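Local structure of phosphoethanolamine N-methyltransferase 1 (Haemonchus contortus, 4KRG) at residues M33-A38 against P165-L170; E42-A47 against Y222-N227; I68-T73 against T127-M132; R230-L235 against T337-A342. The protein probably methylates phosphoethanolamine with S-adenosylmethionine as methyl donor, an early step of nematode phosphocholine biosynthesis. All coordinates share one frame; numbering follows the deposited sequence.

Contact 1: M33-A38 against P165-L170; sequences MLNQTA and PSTGRL. With OPE (phosphoric acid mono-(2-amino-ethyl) ester), chain C.
Asn35 and Thr167 meet where two loops bend past one another, the CA of Asn35 standing 7.4 Å from the CA of Thr167. On one side a Schellman motif, with Leu34 as its positive-phi C-prime residue, ends helix 29-33; on the other a type I turn runs from Pro165 to Gly168. Together they form part of the wall of the phosphoethanolamine pocket. The direct protein contact is small: the Thr167 methyl CG2 lies 3.4 Å from Asn35 ND2, the two side chains slanting across each other. Asn35 OD1 is tied back to its own loop, taking the backbone N of Thr37 in an Asx turn at 2.7 Å and Thr37 OG1 at 2.9 Å; two bonds on one oxygen, the hydroxyl's in the carbonyl plane, limit how the amide can turn. Water and ligand bridge the rest. One water donates to Leu34 O and to OPE O1 and lies near Thr167 OG1; a second is bonded to Met33 O. Ser166 grips the phosphate twice, its backbone N giving 2.8 Å to OPE O2 at 159°. With chi1 at 66°, OG lies between its own N and carbonyl carbon, on the phosphate side. Leu34 lies along the ethanolamine carbons, its CD1 3.8 Å from the ester oxygen OPE O4. Of the atoms in these two segments, Ser166 OG comes closest to the substrate, 2.7 Å from OPE O1.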
# COMPACT_ATOMS: atom_id res chain seq x y z
N MSE A 33 -16.90 -3.40 11.08
CA MSE A 33 -16.52 -2.44 10.06
C MSE A 33 -16.84 -1.03 10.51
O MSE A 33 -16.49 -0.07 9.82
CB MSE A 33 -17.22 -2.78 8.75
CG MSE A 33 -17.06 -4.25 8.37
SE MSE A 33 -17.78 -4.65 6.59
CE MSE A 33 -16.20 -4.24 5.50
N LEU A 34 -17.48 -0.90 11.67
CA LEU A 34 -17.92 0.39 12.20
C LEU A 34 -18.69 1.19 11.15
O LEU A 34 -18.40 2.36 10.88
CB LEU A 34 -16.75 1.20 12.79
CG LEU A 34 -16.17 0.55 14.05
CD1 LEU A 34 -14.95 1.30 14.56
CD2 LEU A 34 -17.23 0.48 15.14
N ASN A 35 -19.69 0.54 10.56
CA ASN A 35 -20.44 1.08 9.44
C ASN A 35 -21.90 0.67 9.57
O ASN A 35 -22.19 -0.50 9.77
CB ASN A 35 -19.88 0.53 8.13
CG ASN A 35 -20.49 1.18 6.91
OD1 ASN A 35 -21.66 0.97 6.60
ND2 ASN A 35 -19.69 1.96 6.18
N GLN A 36 -22.80 1.64 9.46
CA GLN A 36 -24.22 1.39 9.69
C GLN A 36 -24.82 0.47 8.63
O GLN A 36 -25.87 -0.12 8.84
CB GLN A 36 -25.01 2.71 9.74
CG GLN A 36 -24.40 3.79 10.64
CD GLN A 36 -25.39 4.89 10.99
OE1 GLN A 36 -26.51 4.62 11.42
NE2 GLN A 36 -24.98 6.14 10.80
N THR A 37 -24.14 0.37 7.50
CA THR A 37 -24.60 -0.46 6.39
C THR A 37 -23.51 -1.42 5.94
O THR A 37 -23.25 -1.56 4.75
CB THR A 37 -25.05 0.41 5.19
OG1 THR A 37 -24.00 1.32 4.84
CG2 THR A 37 -26.29 1.20 5.55
N ALA A 38 -22.88 -2.08 6.90
CA ALA A 38 -21.76 -2.96 6.62
C ALA A 38 -22.17 -4.12 5.74
O ALA A 38 -21.34 -4.74 5.08
CB ALA A 38 -21.14 -3.45 7.90
N PRO A 165 -10.74 7.86 9.11
CA PRO A 165 -11.54 6.65 9.29
C PRO A 165 -12.01 6.08 7.96
O PRO A 165 -12.08 6.81 6.97
CB PRO A 165 -12.75 7.14 10.10
CG PRO A 165 -12.28 8.40 10.76
CD PRO A 165 -11.36 9.03 9.76
N SER A 166 -12.32 4.79 7.95
CA SER A 166 -12.78 4.13 6.74
C SER A 166 -13.93 4.89 6.10
O SER A 166 -14.01 5.01 4.89
CB SER A 166 -13.23 2.71 7.05
OG SER A 166 -14.38 2.72 7.88
N THR A 167 -14.82 5.41 6.95
CA THR A 167 -15.98 6.16 6.52
C THR A 167 -15.71 7.66 6.39
O THR A 167 -16.64 8.46 6.38
CB THR A 167 -17.18 5.94 7.46
OG1 THR A 167 -16.78 6.17 8.81
CG2 THR A 167 -17.71 4.52 7.32
N GLY A 168 -14.45 8.05 6.29
CA GLY A 168 -14.10 9.43 6.00
C GLY A 168 -14.48 10.41 7.10
O GLY A 168 -14.95 10.00 8.16
N ARG A 169 -14.29 11.70 6.83
CA ARG A 169 -14.44 12.74 7.85
C ARG A 169 -15.57 13.72 7.53
O ARG A 169 -15.32 14.74 6.87
CB ARG A 169 -13.14 13.55 7.96
CG ARG A 169 -11.87 12.74 8.15
CD ARG A 169 -11.52 12.62 9.62
NE ARG A 169 -10.08 12.47 9.81
CZ ARG A 169 -9.52 12.04 10.94
NH1 ARG A 169 -10.28 11.72 11.97
NH2 ARG A 169 -8.20 11.93 11.03
N LEU A 170 -16.79 13.45 7.98
CA LEU A 170 -17.18 12.23 8.67
C LEU A 170 -18.46 11.78 7.99
O LEU A 170 -19.37 12.59 7.78
CB LEU A 170 -17.49 12.50 10.15
CG LEU A 170 -16.49 13.10 11.16
CD1 LEU A 170 -16.21 14.58 10.91
CD2 LEU A 170 -17.00 12.90 12.58
CA OPE C . -13.15 0.59 10.73
CB OPE C . -13.54 -0.69 11.39
O1 OPE C . -13.87 3.36 10.45
O2 OPE C . -11.45 3.21 10.11
O3 OPE C . -12.32 3.91 12.34
O4 OPE C . -12.60 1.55 11.56
N OPE C . -12.54 -1.33 12.21
P OPE C . -12.56 3.05 11.12
O HOH W 1 -15.96 0.96 7.37
O HOH W 2 -16.57 4.38 10.58

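Contact 2: E42-A47 against Y222-N227; sequences EASDRA and YIRRCN
Asp45 OD1 is shared by two groups: Arg159 of strand 154-161 makes a salt bridge to it, and the ring edge of Tyr222 comes up beside it. The oxygen lies near the ring plane, 3.5 Å from CE2 of Tyr222, so it faces the C-H rim and keeps clear of the pi cloud. The carboxylate stands almost upright to the ring, at 87°, and the two side chains slant past each other. Asp45 reaches the ring because its CG is anti to the backbone N (chi1 171°), which swings the carboxylate across the gap between helices 38-50 and 220-226. Its other oxygen, OD2, has a long, weak ion pair with Arg70; two arginines so close would be expected to keep the acid ionised. At the neighbouring residue, contact is slighter: CB of Ser44 sits at the edge of the Arg224 guanidinium, 4.2 Å from NH2 of Arg224. Ser44 has two conformers; in the one described, OG bonds to Leu41 O and Thr221 OG1, which the second makes less certain. On the side facing helix 70-78, Arg46 holds Glu42 side-on. NE of Arg46 reaches the syn lone pair of Glu42 OE2 at 2.9 Å, while NH2 of Arg46 meets OE1 of Glu42 at 3.1 Å, nearly straight at 177°. Glu42 OE2 also receives Arg70, linking this helix to helix 70-78. Helix 38-50 thus lies between helices 220-226 and 70-78, with Met33 of helix 29-33 packed against both Asp45 and Tyr222 and strand 154-161 supplying Arg159.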
# COMPACT_ATOMS: atom_id res chain seq x y z
N GLU A 42 -19.56 -5.90 3.20
CA GLU A 42 -18.81 -6.96 3.89
C GLU A 42 -18.21 -8.07 3.01
O GLU A 42 -17.02 -8.38 3.11
CB GLU A 42 -19.64 -7.57 5.03
CG GLU A 42 -18.81 -8.35 6.05
CD GLU A 42 -18.52 -9.77 5.60
OE1 GLU A 42 -19.46 -10.48 5.20
OE2 GLU A 42 -17.34 -10.19 5.66
N ALA A 43 -19.03 -8.67 2.15
CA ALA A 43 -18.55 -9.80 1.36
C ALA A 43 -17.50 -9.38 0.32
O ALA A 43 -16.52 -10.08 0.09
CB ALA A 43 -19.70 -10.53 0.71
N SER A 44 -17.74 -8.23 -0.30
CA SER A 44 -16.81 -7.75 -1.31
C SER A 44 -15.48 -7.34 -0.67
O SER A 44 -14.43 -7.62 -1.23
CB SER A 44 -17.41 -6.60 -2.12
OG SER A 44 -17.73 -5.51 -1.30
N ASP A 45 -15.53 -6.71 0.49
CA ASP A 45 -14.30 -6.35 1.21
C ASP A 45 -13.52 -7.61 1.59
O ASP A 45 -12.31 -7.70 1.36
CB ASP A 45 -14.63 -5.52 2.46
CG ASP A 45 -13.42 -5.32 3.36
OD1 ASP A 45 -12.71 -4.31 3.19
OD2 ASP A 45 -13.19 -6.17 4.24
N ARG A 46 -14.21 -8.58 2.17
CA ARG A 46 -13.56 -9.81 2.62
C ARG A 46 -12.88 -10.52 1.46
O ARG A 46 -11.74 -10.98 1.59
CB ARG A 46 -14.58 -10.71 3.33
CG ARG A 46 -14.08 -12.12 3.56
CD ARG A 46 -15.01 -12.90 4.46
NE ARG A 46 -16.42 -12.56 4.27
CZ ARG A 46 -17.23 -13.17 3.42
NH1 ARG A 46 -16.78 -14.15 2.65
NH2 ARG A 46 -18.50 -12.79 3.34
N ALA A 47 -13.56 -10.57 0.31
CA ALA A 47 -13.01 -11.18 -0.90
C ALA A 47 -11.79 -10.42 -1.43
O ALA A 47 -10.83 -11.04 -1.86
CB ALA A 47 -14.08 -11.30 -1.97
N TYR A 222 -13.56 -0.18 -0.90
CA TYR A 222 -13.60 1.13 -0.26
C TYR A 222 -13.39 2.28 -1.23
O TYR A 222 -13.83 3.40 -0.97
CB TYR A 222 -12.67 1.19 0.94
CG TYR A 222 -13.36 0.69 2.18
CD1 TYR A 222 -14.04 1.55 3.01
CD2 TYR A 222 -13.39 -0.67 2.48
CE1 TYR A 222 -14.71 1.10 4.12
CE2 TYR A 222 -14.06 -1.14 3.59
CZ TYR A 222 -14.72 -0.25 4.41
OH TYR A 222 -15.38 -0.69 5.53
N ILE A 223 -12.76 2.01 -2.36
CA ILE A 223 -12.71 3.02 -3.40
C ILE A 223 -14.06 3.09 -4.10
O ILE A 223 -14.65 4.17 -4.22
CB ILE A 223 -11.60 2.75 -4.42
CG1 ILE A 223 -10.23 2.90 -3.75
CG2 ILE A 223 -11.73 3.71 -5.61
CD1 ILE A 223 -9.08 2.52 -4.65
N ARG A 224 -14.58 1.94 -4.54
CA ARG A 224 -15.80 1.94 -5.35
C ARG A 224 -17.01 2.46 -4.60
O ARG A 224 -17.81 3.20 -5.16
CB ARG A 224 -16.11 0.54 -5.87
CG ARG A 224 -15.12 -0.01 -6.86
CD ARG A 224 -15.72 -1.20 -7.59
NE ARG A 224 -16.35 -2.14 -6.67
CZ ARG A 224 -15.67 -3.06 -5.99
NH1 ARG A 224 -14.36 -3.14 -6.12
NH2 ARG A 224 -16.31 -3.90 -5.17
N ARG A 225 -17.14 2.06 -3.34
CA ARG A 225 -18.36 2.36 -2.60
C ARG A 225 -18.23 3.46 -1.56
O ARG A 225 -19.23 4.02 -1.13
CB ARG A 225 -18.91 1.08 -1.96
CG ARG A 225 -19.22 0.02 -3.00
CD ARG A 225 -19.82 -1.22 -2.39
NE ARG A 225 -20.19 -2.17 -3.44
CZ ARG A 225 -21.41 -2.68 -3.59
NH1 ARG A 225 -22.38 -2.37 -2.74
NH2 ARG A 225 -21.66 -3.53 -4.58
N CYS A 226 -17.01 3.78 -1.17
CA CYS A 226 -16.79 4.80 -0.14
C CYS A 226 -15.89 5.94 -0.61
O CYS A 226 -15.56 6.82 0.18
CB CYS A 226 -16.23 4.16 1.12
SG CYS A 226 -17.22 2.78 1.74
N ASN A 227 -15.51 5.93 -1.88
CA ASN A 227 -14.59 6.91 -2.45
C ASN A 227 -13.35 7.13 -1.59
O ASN A 227 -12.81 8.24 -1.51
CB ASN A 227 -15.29 8.25 -2.74
CG ASN A 227 -16.10 8.22 -4.02
OD1 ASN A 227 -17.32 8.42 -4.00
ND2 ASN A 227 -15.43 7.98 -5.15

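Contact 3: I68-T73 against T127-M132; sequences IGRFTT and TNWLMM. With SAH (S-adenosyl-L-homocysteine), chain D; OPE (phosphoric acid mono-(2-amino-ethyl) ester), chain C.
With chi1 at 58°, CG of Arg70 is tucked between its own backbone N and carbonyl carbon, and the chain then runs extended to NE; Asn128, whose CG lies opposite its backbone N (chi1 -175°), sends its amide in to meet it. Both close on the carboxylate of S-adenosylhomocysteine. Arg70 NE gives 2.6 Å to SAH OXT, which lies near the guanidinium plane, while its NH2 reaches SAH O at 3.2 Å. That same O takes Asn128 ND2 at 2.9 Å, and the rim of the Phe71 ring comes in plane beside it. Asn128 O accepts the ligand's amino group, SAH N, at 2.8 Å. This is the cofactor cleft of the Rossmann-like class I methyltransferase fold: the glycine-rich loop after strand 60-64 leads into helix 70-78, and the loop after strand 122-126 faces it across the amino acid end of the cofactor. Phe71 and Asn128 cross at nearly a right angle, CE2 of Phe71 3.5 Å from ND2 of Asn128. Arg70 NH2 lies 3.4 Å from CZ3 of Trp129, the guanidinium and indole planes inclined by 39°. Trp129 also floors the substrate site: OPE N sits over one ring face, 3.5 Å from CD2 of Trp129, while Asn128 ND2 stands over the rim of the opposite face. Gln231 OE1 accepts Trp129 NE1, steadying the indole under the amine.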
# COMPACT_ATOMS: atom_id res chain seq x y z
N ILE A 68 -15.82 -11.35 15.36
CA ILE A 68 -16.82 -12.39 15.13
C ILE A 68 -16.37 -13.40 14.08
O ILE A 68 -17.09 -14.35 13.76
CB ILE A 68 -18.18 -11.80 14.73
CG1 ILE A 68 -18.08 -11.07 13.38
CG2 ILE A 68 -18.71 -10.89 15.83
CD1 ILE A 68 -19.42 -10.56 12.86
N GLY A 69 -15.19 -13.16 13.52
CA GLY A 69 -14.48 -14.15 12.73
C GLY A 69 -14.82 -14.26 11.27
O GLY A 69 -14.68 -15.34 10.69
N ARG A 70 -15.25 -13.17 10.65
CA ARG A 70 -15.65 -13.25 9.24
C ARG A 70 -14.51 -13.70 8.31
O ARG A 70 -14.76 -14.32 7.28
CB ARG A 70 -16.31 -11.96 8.75
CG ARG A 70 -15.47 -10.73 8.91
CD ARG A 70 -16.26 -9.46 8.64
NE ARG A 70 -15.33 -8.35 8.51
CZ ARG A 70 -14.88 -7.85 7.36
NH1 ARG A 70 -15.30 -8.33 6.20
NH2 ARG A 70 -14.02 -6.87 7.39
N PHE A 71 -13.27 -13.42 8.67
CA PHE A 71 -12.13 -13.95 7.93
C PHE A 71 -11.78 -15.36 8.38
O PHE A 71 -11.47 -16.23 7.56
CB PHE A 71 -10.92 -13.04 8.07
CG PHE A 71 -11.06 -11.72 7.37
CD1 PHE A 71 -11.01 -11.65 5.99
CD2 PHE A 71 -11.25 -10.55 8.09
CE1 PHE A 71 -11.15 -10.43 5.33
CE2 PHE A 71 -11.38 -9.33 7.44
CZ PHE A 71 -11.33 -9.28 6.06
N THR A 72 -11.82 -15.59 9.69
CA THR A 72 -11.52 -16.90 10.27
C THR A 72 -12.33 -17.98 9.58
O THR A 72 -11.80 -19.03 9.23
CB THR A 72 -11.80 -16.92 11.79
OG1 THR A 72 -10.81 -16.14 12.46
CG2 THR A 72 -11.77 -18.34 12.33
N THR A 73 -13.60 -17.69 9.36
CA THR A 73 -14.52 -18.61 8.71
C THR A 73 -13.98 -19.13 7.38
O THR A 73 -14.02 -20.33 7.11
CB THR A 73 -15.90 -17.96 8.50
OG1 THR A 73 -16.48 -17.67 9.78
CG2 THR A 73 -16.82 -18.88 7.73
N THR A 127 -3.99 -10.11 10.03
CA THR A 127 -4.73 -9.08 10.73
C THR A 127 -5.47 -8.22 9.72
O THR A 127 -5.12 -8.18 8.54
CB THR A 127 -3.81 -8.19 11.58
OG1 THR A 127 -2.95 -7.44 10.71
CG2 THR A 127 -2.97 -9.01 12.55
N ASN A 128 -6.49 -7.52 10.19
CA ASN A 128 -7.27 -6.61 9.36
C ASN A 128 -7.91 -5.60 10.31
O ASN A 128 -8.77 -5.96 11.10
CB ASN A 128 -8.32 -7.38 8.56
CG ASN A 128 -9.09 -6.50 7.57
OD1 ASN A 128 -8.62 -6.24 6.46
ND2 ASN A 128 -10.26 -6.03 7.98
N TRP A 129 -7.45 -4.34 10.24
CA TRP A 129 -7.84 -3.28 11.18
C TRP A 129 -7.37 -3.53 12.63
O TRP A 129 -8.21 -3.71 13.52
CB TRP A 129 -9.36 -3.07 11.19
CG TRP A 129 -9.97 -2.41 9.98
CD1 TRP A 129 -9.48 -1.34 9.28
CD2 TRP A 129 -11.19 -2.78 9.36
NE1 TRP A 129 -10.35 -1.02 8.25
CE2 TRP A 129 -11.41 -1.89 8.28
CE3 TRP A 129 -12.15 -3.78 9.60
CZ2 TRP A 129 -12.52 -1.97 7.45
CZ3 TRP A 129 -13.25 -3.86 8.78
CH2 TRP A 129 -13.43 -2.96 7.72
N LEU A 130 -6.07 -3.51 12.88
CA LEU A 130 -5.57 -3.77 14.24
C LEU A 130 -4.50 -2.80 14.74
O LEU A 130 -4.58 -2.32 15.87
CB LEU A 130 -5.08 -5.21 14.38
CG LEU A 130 -4.62 -5.60 15.79
CD1 LEU A 130 -5.77 -5.53 16.78
CD2 LEU A 130 -3.98 -6.98 15.79
N MSE A 131 -3.51 -2.50 13.91
CA MSE A 131 -2.42 -1.60 14.31
C MSE A 131 -2.95 -0.22 14.74
O MSE A 131 -2.38 0.42 15.63
CB MSE A 131 -1.40 -1.41 13.19
CG MSE A 131 -0.72 -2.68 12.68
SE MSE A 131 0.21 -3.68 14.08
CE MSE A 131 -1.25 -4.90 14.54
N MSE A 132 -4.03 0.21 14.11
CA MSE A 132 -4.66 1.50 14.42
C MSE A 132 -5.22 1.52 15.84
O MSE A 132 -5.54 2.59 16.36
CB MSE A 132 -5.78 1.76 13.41
CG MSE A 132 -6.79 0.64 13.41
SE MSE A 132 -7.85 0.51 11.76
CE MSE A 132 -9.13 1.93 12.12
N SAH D . -10.51 -7.95 12.00
CA SAH D . -11.97 -8.12 12.06
CB SAH D . -12.55 -7.09 13.09
CG SAH D . -12.15 -5.64 12.82
SD SAH D . -12.60 -4.46 14.12
C SAH D . -12.58 -7.93 10.72
O SAH D . -12.09 -7.13 9.94
OXT SAH D . -13.71 -8.33 10.54
C5' SAH D . -11.34 -4.67 15.41
C4' SAH D . -11.25 -5.91 16.10
O4' SAH D . -9.95 -6.03 16.73
C3' SAH D . -12.24 -5.99 17.19
O3' SAH D . -12.74 -7.31 17.28
C2' SAH D . -11.48 -5.68 18.40
O2' SAH D . -12.06 -6.28 19.52
C1' SAH D . -10.15 -6.25 18.09
N9 SAH D . -9.03 -5.65 18.90
C8 SAH D . -8.64 -4.37 18.93
N7 SAH D . -7.53 -4.31 19.66
C5 SAH D . -7.20 -5.54 20.08
C6 SAH D . -6.15 -6.05 20.86
N6 SAH D . -5.18 -5.23 21.38
N1 SAH D . -6.13 -7.37 21.10
C2 SAH D . -7.05 -8.19 20.61
N3 SAH D . -8.07 -7.73 19.86
C4 SAH D . -8.16 -6.41 19.58
CA OPE C . -13.15 0.59 10.73
CB OPE C . -13.54 -0.69 11.39
O1 OPE C . -13.87 3.36 10.45
O2 OPE C . -11.45 3.21 10.11
O3 OPE C . -12.32 3.91 12.34
O4 OPE C . -12.60 1.55 11.56
N OPE C . -12.54 -1.33 12.21
P OPE C . -12.56 3.05 11.12

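Contact 4: R230-L235 against T337-A342; sequences RQVHWL and TSLTKA
Arg230 and Leu339 bring the two backbones together where strand 231-240 is about to start and helix 332-345 passes by, with 6.6 Å between the CA of Arg230 and the CA of Leu339. Two side-chain pairs fill the junction, one polar and one greasy. Arg230 leaves its backbone beside the N (chi1 -70°) and then stretches out from CG to NE along the helix surface. Its NH2 donates to Thr340 OG1 over 2.8 Å, bent to 143° at the hydrogen. The hydroxyl lies at the guanidinium edge, only 9° out of its plane. Because NH1 forms a salt bridge with Glu164, the flat group is held from a second direction and its rotation is fixed. Deeper in, Val232 and Leu339 meet tip to tip, the methyl CG2 of Val232 3.8 Å from CD1 of Leu339. The contact probably belongs to the seam between the N-terminal methyltransferase part and the C-terminal half, consistent with a di-domain enzyme. Strand 231-240 runs antiparallel between strands 154-161 and 208-218, and Leu339 also packs on Ser218 of the latter and on Ser189 of helix 189-198, so helix 332-345 lies against both strand and helix.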
# COMPACT_ATOMS: atom_id res chain seq x y z
N ARG A 230 -7.72 5.28 1.06
CA ARG A 230 -6.80 5.17 2.20
C ARG A 230 -7.05 3.97 3.11
O ARG A 230 -6.53 3.91 4.23
CB ARG A 230 -6.81 6.47 3.02
CG ARG A 230 -6.16 7.65 2.31
CD ARG A 230 -6.51 8.96 2.99
NE ARG A 230 -5.53 10.01 2.70
CZ ARG A 230 -5.58 11.24 3.21
NH1 ARG A 230 -6.56 11.59 4.02
NH2 ARG A 230 -4.64 12.12 2.89
N GLN A 231 -7.86 3.02 2.64
CA GLN A 231 -7.94 1.71 3.26
C GLN A 231 -6.82 0.90 2.63
O GLN A 231 -6.97 0.37 1.52
CB GLN A 231 -9.28 1.06 2.98
CG GLN A 231 -10.42 1.76 3.69
CD GLN A 231 -10.33 1.58 5.18
OE1 GLN A 231 -10.46 0.46 5.68
NE2 GLN A 231 -10.08 2.67 5.90
N VAL A 232 -5.70 0.82 3.32
CA VAL A 232 -4.48 0.33 2.70
C VAL A 232 -4.06 -0.99 3.33
O VAL A 232 -4.10 -1.15 4.55
CB VAL A 232 -3.33 1.37 2.78
CG1 VAL A 232 -2.13 0.92 1.95
CG2 VAL A 232 -3.82 2.75 2.30
N HIS A 233 -3.67 -1.94 2.49
CA HIS A 233 -3.17 -3.21 2.98
C HIS A 233 -1.88 -3.66 2.30
O HIS A 233 -1.53 -3.16 1.22
CB HIS A 233 -4.25 -4.31 2.98
CG HIS A 233 -4.69 -4.77 1.62
ND1 HIS A 233 -4.94 -6.09 1.34
CD2 HIS A 233 -4.96 -4.09 0.48
CE1 HIS A 233 -5.34 -6.21 0.09
NE2 HIS A 233 -5.35 -5.01 -0.46
N TRP A 234 -1.18 -4.57 2.96
CA TRP A 234 0.16 -4.98 2.56
C TRP A 234 0.33 -6.46 2.82
O TRP A 234 -0.11 -6.96 3.85
CB TRP A 234 1.22 -4.25 3.39
CG TRP A 234 1.05 -2.76 3.45
CD1 TRP A 234 1.57 -1.84 2.59
CD2 TRP A 234 0.32 -2.03 4.44
NE1 TRP A 234 1.20 -0.58 2.97
CE2 TRP A 234 0.43 -0.67 4.10
CE3 TRP A 234 -0.43 -2.39 5.57
CZ2 TRP A 234 -0.17 0.34 4.86
CZ3 TRP A 234 -1.03 -1.39 6.31
CH2 TRP A 234 -0.89 -0.04 5.96
N LEU A 235 0.97 -7.15 1.89
CA LEU A 235 1.42 -8.52 2.14
C LEU A 235 2.94 -8.47 2.24
O LEU A 235 3.62 -7.92 1.37
CB LEU A 235 0.99 -9.46 1.02
CG LEU A 235 1.30 -10.94 1.26
CD1 LEU A 235 0.59 -11.45 2.49
CD2 LEU A 235 0.89 -11.76 0.04
N THR A 337 1.24 10.97 -0.90
CA THR A 337 0.67 12.19 -1.49
C THR A 337 -0.22 11.88 -2.69
O THR A 337 -1.14 12.64 -3.00
CB THR A 337 1.74 13.22 -1.91
OG1 THR A 337 2.44 12.75 -3.06
CG2 THR A 337 2.71 13.45 -0.78
N SER A 338 0.04 10.77 -3.37
CA SER A 338 -0.84 10.36 -4.46
C SER A 338 -2.17 9.86 -3.91
O SER A 338 -3.22 10.08 -4.52
CB SER A 338 -0.19 9.29 -5.34
OG SER A 338 0.82 9.86 -6.15
N LEU A 339 -2.14 9.18 -2.76
CA LEU A 339 -3.38 8.77 -2.10
C LEU A 339 -4.18 9.98 -1.63
O LEU A 339 -5.40 10.01 -1.72
CB LEU A 339 -3.11 7.81 -0.93
CG LEU A 339 -2.63 6.40 -1.28
CD1 LEU A 339 -2.65 5.49 -0.06
CD2 LEU A 339 -3.47 5.81 -2.38
N THR A 340 -3.48 11.00 -1.13
CA THR A 340 -4.14 12.22 -0.71
C THR A 340 -4.87 12.86 -1.89
O THR A 340 -6.05 13.21 -1.80
CB THR A 340 -3.14 13.19 -0.09
OG1 THR A 340 -2.57 12.57 1.07
CG2 THR A 340 -3.82 14.48 0.31
N LYS A 341 -4.18 12.99 -3.02
CA LYS A 341 -4.80 13.50 -4.23
C LYS A 341 -6.00 12.65 -4.66
O LYS A 341 -7.06 13.19 -4.98
CB LYS A 341 -3.78 13.61 -5.37
CG LYS A 341 -4.39 14.23 -6.63
CD LYS A 341 -3.43 14.30 -7.80
CE LYS A 341 -4.17 14.91 -8.99
NZ LYS A 341 -3.34 15.17 -10.21
N ALA A 342 -5.84 11.33 -4.63
CA ALA A 342 -6.90 10.42 -5.05
C ALA A 342 -8.19 10.62 -4.24
O ALA A 342 -9.28 10.60 -4.79
CB ALA A 342 -6.44 8.96 -5.00

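From the N terminus, contact 1 closes a long loop from residues 33-38 to 165-170, and contact 2 opens soon after at 42-47 but closes later at 222-227, so the two cross. Contact 3, between 68-73 and 127-132, is enclosed within both loops and closes the cofactor side of the methyltransferase fold. Contact 4 follows in series, opening at 230-235 just after helix 220-226 and ending at 337-342 in the C-terminal half. Met33 also touches Arg70 and Trp129, so contacts 1 and 3 meet beside the two ligands. Gln231 packs on Ser166 and Tyr222 as well, joining contact 4 to that cluster.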